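Local coordinates for protein carbonic anhydrase (Porphyridium purpureum, PDB 1DDZ) that probably catalyses the reversible interconversion of carbon dioxide and hydrogencarbonate, as a zinc-dependent carbonic anhydrase of the beta class, at residues V112-Y115 / A116-L120; S397-G400 / L401-W405. One frame throughout, in Å; residues are numbered along the deposited sequence.

Interaction 1 of 2, residues V112-Y115 / A116-L120; sequences VLQY and AVQYL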
loop_
_atom_site.group_PDB
_atom_site.type_symbol
_atom_site.label_atom_id
_atom_site.label_comp_id
_atom_site.label_asym_id
_atom_site.label_seq_id
_atom_site.Cartn_x
_atom_site.Cartn_y
_atom_site.Cartn_z
ATOM N N VAL A 112 1.620 12.260 -0.509
ATOM C CA VAL A 112 1.308 13.550 0.111
ATOM C C VAL A 112 2.623 14.213 0.595
ATOM O O VAL A 112 2.852 15.420 0.418
ATOM C CB VAL A 112 0.330 13.409 1.294
ATOM C CG1 VAL A 112 0.320 14.692 2.127
ATOM C CG2 VAL A 112 -1.060 13.185 0.785
ATOM N N LEU A 113 3.496 13.407 1.197
ATOM C CA LEU A 113 4.813 13.860 1.669
ATOM C C LEU A 113 5.661 14.441 0.509
ATOM O O LEU A 113 6.188 15.541 0.612
ATOM C CB LEU A 113 5.588 12.671 2.266
ATOM C CG LEU A 113 6.482 12.816 3.509
ATOM C CD1 LEU A 113 7.624 11.763 3.454
ATOM C CD2 LEU A 113 7.021 14.205 3.676
ATOM N N GLN A 114 5.825 13.662 -0.560
ATOM C CA GLN A 114 6.606 14.090 -1.689
ATOM C C GLN A 114 6.021 15.342 -2.341
ATOM O O GLN A 114 6.762 16.245 -2.721
ATOM C CB GLN A 114 6.772 12.967 -2.699
ATOM C CG GLN A 114 7.799 13.343 -3.770
ATOM C CD GLN A 114 8.232 12.175 -4.612
ATOM O OE1 GLN A 114 7.410 11.474 -5.187
ATOM N NE2 GLN A 114 9.536 11.962 -4.700
ATOM N N TYR A 115 4.699 15.415 -2.441
ATOM C CA TYR A 115 4.057 16.588 -3.025
ATOM C C TYR A 115 4.387 17.798 -2.139
ATOM O O TYR A 115 4.875 18.815 -2.629
ATOM C CB TYR A 115 2.537 16.388 -3.111
ATOM C CG TYR A 115 1.819 17.485 -3.854
ATOM C CD1 TYR A 115 1.752 17.478 -5.250
ATOM C CD2 TYR A 115 1.193 18.523 -3.167
ATOM C CE1 TYR A 115 1.072 18.480 -5.952
ATOM C CE2 TYR A 115 0.509 19.535 -3.850
ATOM C CZ TYR A 115 0.451 19.509 -5.248
ATOM O OH TYR A 115 -0.222 20.500 -5.942
ATOM N N ALA A 116 4.170 17.664 -0.833
ATOM C CA ALA A 116 4.454 18.735 0.121
ATOM C C ALA A 116 5.918 19.183 0.070
ATOM O O ALA A 116 6.212 20.381 0.046
ATOM C CB ALA A 116 4.098 18.284 1.554
ATOM N N VAL A 117 6.838 18.225 0.028
ATOM C CA VAL A 117 8.269 18.535 0.007
ATOM C C VAL A 117 8.840 19.000 -1.341
ATOM O O VAL A 117 9.556 19.997 -1.397
ATOM C CB VAL A 117 9.096 17.335 0.560
ATOM C CG1 VAL A 117 10.601 17.620 0.468
ATOM C CG2 VAL A 117 8.681 17.044 2.025
ATOM N N GLN A 118 8.555 18.275 -2.413
ATOM C CA GLN A 118 9.071 18.641 -3.726
ATOM C C GLN A 118 8.207 19.645 -4.478
ATOM O O GLN A 118 8.731 20.552 -5.100
ATOM C CB GLN A 118 9.291 17.409 -4.614
ATOM C CG GLN A 118 10.659 16.723 -4.507
ATOM C CD GLN A 118 10.591 15.467 -3.653
ATOM O OE1 GLN A 118 9.791 15.394 -2.724
ATOM N NE2 GLN A 118 11.377 14.455 -3.995
ATOM N N TYR A 119 6.894 19.456 -4.495
ATOM C CA TYR A 119 6.052 20.398 -5.209
ATOM C C TYR A 119 5.885 21.694 -4.407
ATOM O O TYR A 119 6.254 22.765 -4.863
ATOM C CB TYR A 119 4.676 19.792 -5.513
ATOM C CG TYR A 119 4.587 18.897 -6.750
ATOM C CD1 TYR A 119 4.964 17.553 -6.707
ATOM C CD2 TYR A 119 4.122 19.401 -7.971
ATOM C CE1 TYR A 119 4.885 16.728 -7.860
ATOM C CE2 TYR A 119 4.039 18.577 -9.147
ATOM C CZ TYR A 119 4.434 17.235 -9.078
ATOM O OH TYR A 119 4.508 16.370 -10.175
ATOM N N LEU A 120 5.379 21.589 -3.183
ATOM C CA LEU A 120 5.133 22.769 -2.355
ATOM C C LEU A 120 6.329 23.371 -1.627
ATOM O O LEU A 120 6.265 24.506 -1.166
ATOM C CB LEU A 120 4.004 22.485 -1.359
ATOM C CG LEU A 120 2.694 22.035 -2.012
ATOM C CD1 LEU A 120 1.607 21.852 -0.981
ATOM C CD2 LEU A 120 2.269 23.079 -3.031
#
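Tyr115 and Tyr119 illustrate how aromatic side chains one turn apart pack along helix 107-119. The two rings lie nearly parallel, planes 21° apart, but are slid so far past each other that they barely overlap; Tyr115 CD1 stands 3.5 Å from Tyr119 CG. Tyr119 CB sits over one face of the Tyr115 ring, a CH-pi contact 3.9 Å from the centroid. With CG anti to the backbone N (chi1 -173°), beside the carbonyl carbon, the Tyr115 ring lies within reach of both Tyr119 and Leu120, whose CG lies 3.8 Å from Tyr115 CE2. Beneath them the backbone bonding shifts to the wider i to i+5 spacing of a pi-type turn: Leu120 N gives a straight bond of 2.9 Å to Tyr115 O, while Tyr119 N reaches the same oxygen only weakly. An alanine in place of Tyr115 is likely to leave Tyr119 CB and Leu120 CG without the ring they pack against and to open a gap beside Phe93, whose ring also meets it. On another flank Leu113 CD2 and Val117 CG2 run side by side, 3.7 Å apart, and helix 195-202 covers them through Ile196. The more solvent-facing side is at partly exposed Gln118, which bends at chi2 and lies against the buried, extended Gln114; Gln114 OE1 is taken up by the backbone N-H groups of Leu401 and Ile402. The Tyr115 side chain comes about 4 Å from that of Asp330, a ligand of the second zinc ion. This is a pi-type turn at 116-119 in a helix packed on the parallel strands of the beta-carbonic anhydrase alpha/beta fold, with Tyr115 beside the second zinc site.

Interaction 2 of 2, residues S397-G400 / L401-W405; sequences SRLG and LIDNW
The loop leading into helix 402-405, which follows helix 388-392, is organised here by the carboxylate of Asp403, which reaches back to the loop. Its OD2 accepts two bonds. Ser397 OG donates to Asp403 OD2 at 2.7 Å on the syn side, 23° out of the carboxylate plane, whereas Leu399 N approaches the anti lone pair of the same Asp403 OD2 at 2.6 Å, with an N-H...O angle of 137°. The serine hydroxyl is brought there by chi1 of -177°, which sets OG opposite the backbone N. Leu399 answers with its own carbonyl: Asp403 N donates to Leu399 O at 2.9 Å, in the carbonyl plane, so backbone and side chain of Asp403 both bind Leu399. One residue on, Asn404 ND2 meets Gly400 O at 2.7 Å, tilted from the carbonyl plane; it also bonds to Ser449 of the second subunit. The tightest apolar contact is Leu399 CB on Ile402 CG2, 3.4 Å, closer than usual, with the two side chains pointing the same way. Arg398 NH1 forms salt bridges with Asp453 and Asp456 of the second subunit. Tyr119 takes the other carboxylate oxygen, Asp403 OD1. With hydrogen bonds at both oxygens, the carboxylate has its rotation fixed, and these donors would probably favour its charged form.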
loop_
_atom_site.group_PDB
_atom_site.type_symbol
_atom_site.label_atom_id
_atom_site.label_comp_id
_atom_site.label_asym_id
_atom_site.label_seq_id
_atom_site.Cartn_x
_atom_site.Cartn_y
_atom_site.Cartn_z
ATOM N N SER A 397 6.316 15.733 -14.479
ATOM C CA SER A 397 7.172 15.377 -13.340
ATOM C C SER A 397 7.396 13.867 -13.191
ATOM O O SER A 397 6.480 13.073 -13.359
ATOM C CB SER A 397 6.586 15.984 -12.054
ATOM O OG SER A 397 7.402 15.730 -10.929
ATOM N N ARG A 398 8.606 13.455 -12.841
ATOM C CA ARG A 398 8.877 12.015 -12.702
ATOM C C ARG A 398 9.160 11.524 -11.268
ATOM O O ARG A 398 9.930 10.588 -11.070
ATOM C CB ARG A 398 10.019 11.611 -13.635
ATOM C CG ARG A 398 9.748 11.905 -15.088
ATOM C CD ARG A 398 8.692 10.985 -15.642
ATOM N NE ARG A 398 8.334 11.332 -17.013
ATOM C CZ ARG A 398 9.171 11.267 -18.042
ATOM N NH1 ARG A 398 10.423 10.855 -17.860
ATOM N NH2 ARG A 398 8.761 11.629 -19.257
ATOM N N LEU A 399 8.569 12.184 -10.279
ATOM C CA LEU A 399 8.748 11.819 -8.884
ATOM C C LEU A 399 8.113 10.460 -8.582
ATOM O O LEU A 399 6.888 10.281 -8.684
ATOM C CB LEU A 399 8.188 12.913 -7.969
ATOM C CG LEU A 399 8.800 14.291 -8.243
ATOM C CD1 LEU A 399 8.202 15.387 -7.356
ATOM C CD2 LEU A 399 10.303 14.198 -8.088
ATOM N N GLY A 400 8.967 9.534 -8.151
ATOM C CA GLY A 400 8.583 8.164 -7.860
ATOM C C GLY A 400 7.339 7.887 -7.054
ATOM O O GLY A 400 6.642 6.910 -7.320
ATOM N N LEU A 401 7.031 8.719 -6.073
ATOM C CA LEU A 401 5.852 8.439 -5.279
ATOM C C LEU A 401 4.626 9.245 -5.678
ATOM O O LEU A 401 3.570 8.674 -5.947
ATOM C CB LEU A 401 6.183 8.564 -3.784
ATOM C CG LEU A 401 7.376 7.621 -3.558
ATOM C CD1 LEU A 401 8.489 8.295 -2.826
ATOM C CD2 LEU A 401 6.975 6.339 -2.907
ATOM N N ILE A 402 4.774 10.559 -5.781
ATOM C CA ILE A 402 3.647 11.394 -6.122
ATOM C C ILE A 402 3.183 11.203 -7.560
ATOM O O ILE A 402 1.988 11.040 -7.799
ATOM C CB ILE A 402 3.923 12.884 -5.812
ATOM C CG1 ILE A 402 2.694 13.722 -6.134
ATOM C CG2 ILE A 402 5.133 13.402 -6.580
ATOM C CD1 ILE A 402 1.516 13.410 -5.311
ATOM N N ASP A 403 4.112 11.063 -8.499
ATOM C CA ASP A 403 3.692 10.932 -9.888
ATOM C C ASP A 403 3.111 9.592 -10.316
ATOM O O ASP A 403 2.345 9.531 -11.271
ATOM C CB ASP A 403 4.746 11.504 -10.837
ATOM C CG ASP A 403 5.058 12.984 -10.523
ATOM O OD1 ASP A 403 4.120 13.791 -10.316
ATOM O OD2 ASP A 403 6.247 13.346 -10.431
ATOM N N ASN A 404 3.404 8.521 -9.572
ATOM C CA ASN A 404 2.787 7.221 -9.874
ATOM C C ASN A 404 1.386 7.195 -9.255
ATOM O O ASN A 404 0.422 6.689 -9.837
ATOM C CB ASN A 404 3.676 6.070 -9.427
ATOM C CG ASN A 404 4.867 5.919 -10.330
ATOM O OD1 ASN A 404 4.723 5.923 -11.550
ATOM N ND2 ASN A 404 6.071 5.897 -9.749
ATOM N N TRP A 405 1.260 7.807 -8.088
ATOM C CA TRP A 405 -0.044 7.968 -7.440
ATOM C C TRP A 405 -1.011 8.760 -8.410
ATOM O O TRP A 405 -2.142 8.337 -8.658
ATOM C CB TRP A 405 0.168 8.742 -6.132
ATOM C CG TRP A 405 -1.068 9.253 -5.439
ATOM C CD1 TRP A 405 -1.602 10.503 -5.545
ATOM C CD2 TRP A 405 -1.884 8.549 -4.488
ATOM N NE1 TRP A 405 -2.700 10.620 -4.722
ATOM C CE2 TRP A 405 -2.892 9.440 -4.061
ATOM C CE3 TRP A 405 -1.859 7.261 -3.952
ATOM C CZ2 TRP A 405 -3.857 9.082 -3.122
ATOM C CZ3 TRP A 405 -2.821 6.911 -3.017
ATOM C CH2 TRP A 405 -3.803 7.815 -2.613
#

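Interaction 1 is buried, lying within helix 107-119 against strands 69-74 and 92-97, whereas interaction 2 is only partly buried and borders the second subunit. They belong to the two different carbonic anhydrase regions of the chain yet meet directly, their centres about 10 Å apart: polar side-chain ends of helix 107-119 bond to residues 401-403, so the two contacts share one polar seam between helix 107-119 and helix 402-405. Their chemistry follows their place: ring and aliphatic packing around main-chain bonds in 112-120, a mixed hydrogen-bond network centred on a carboxylate in 397-405, where Arg398 and Asn404 also reach the second subunit.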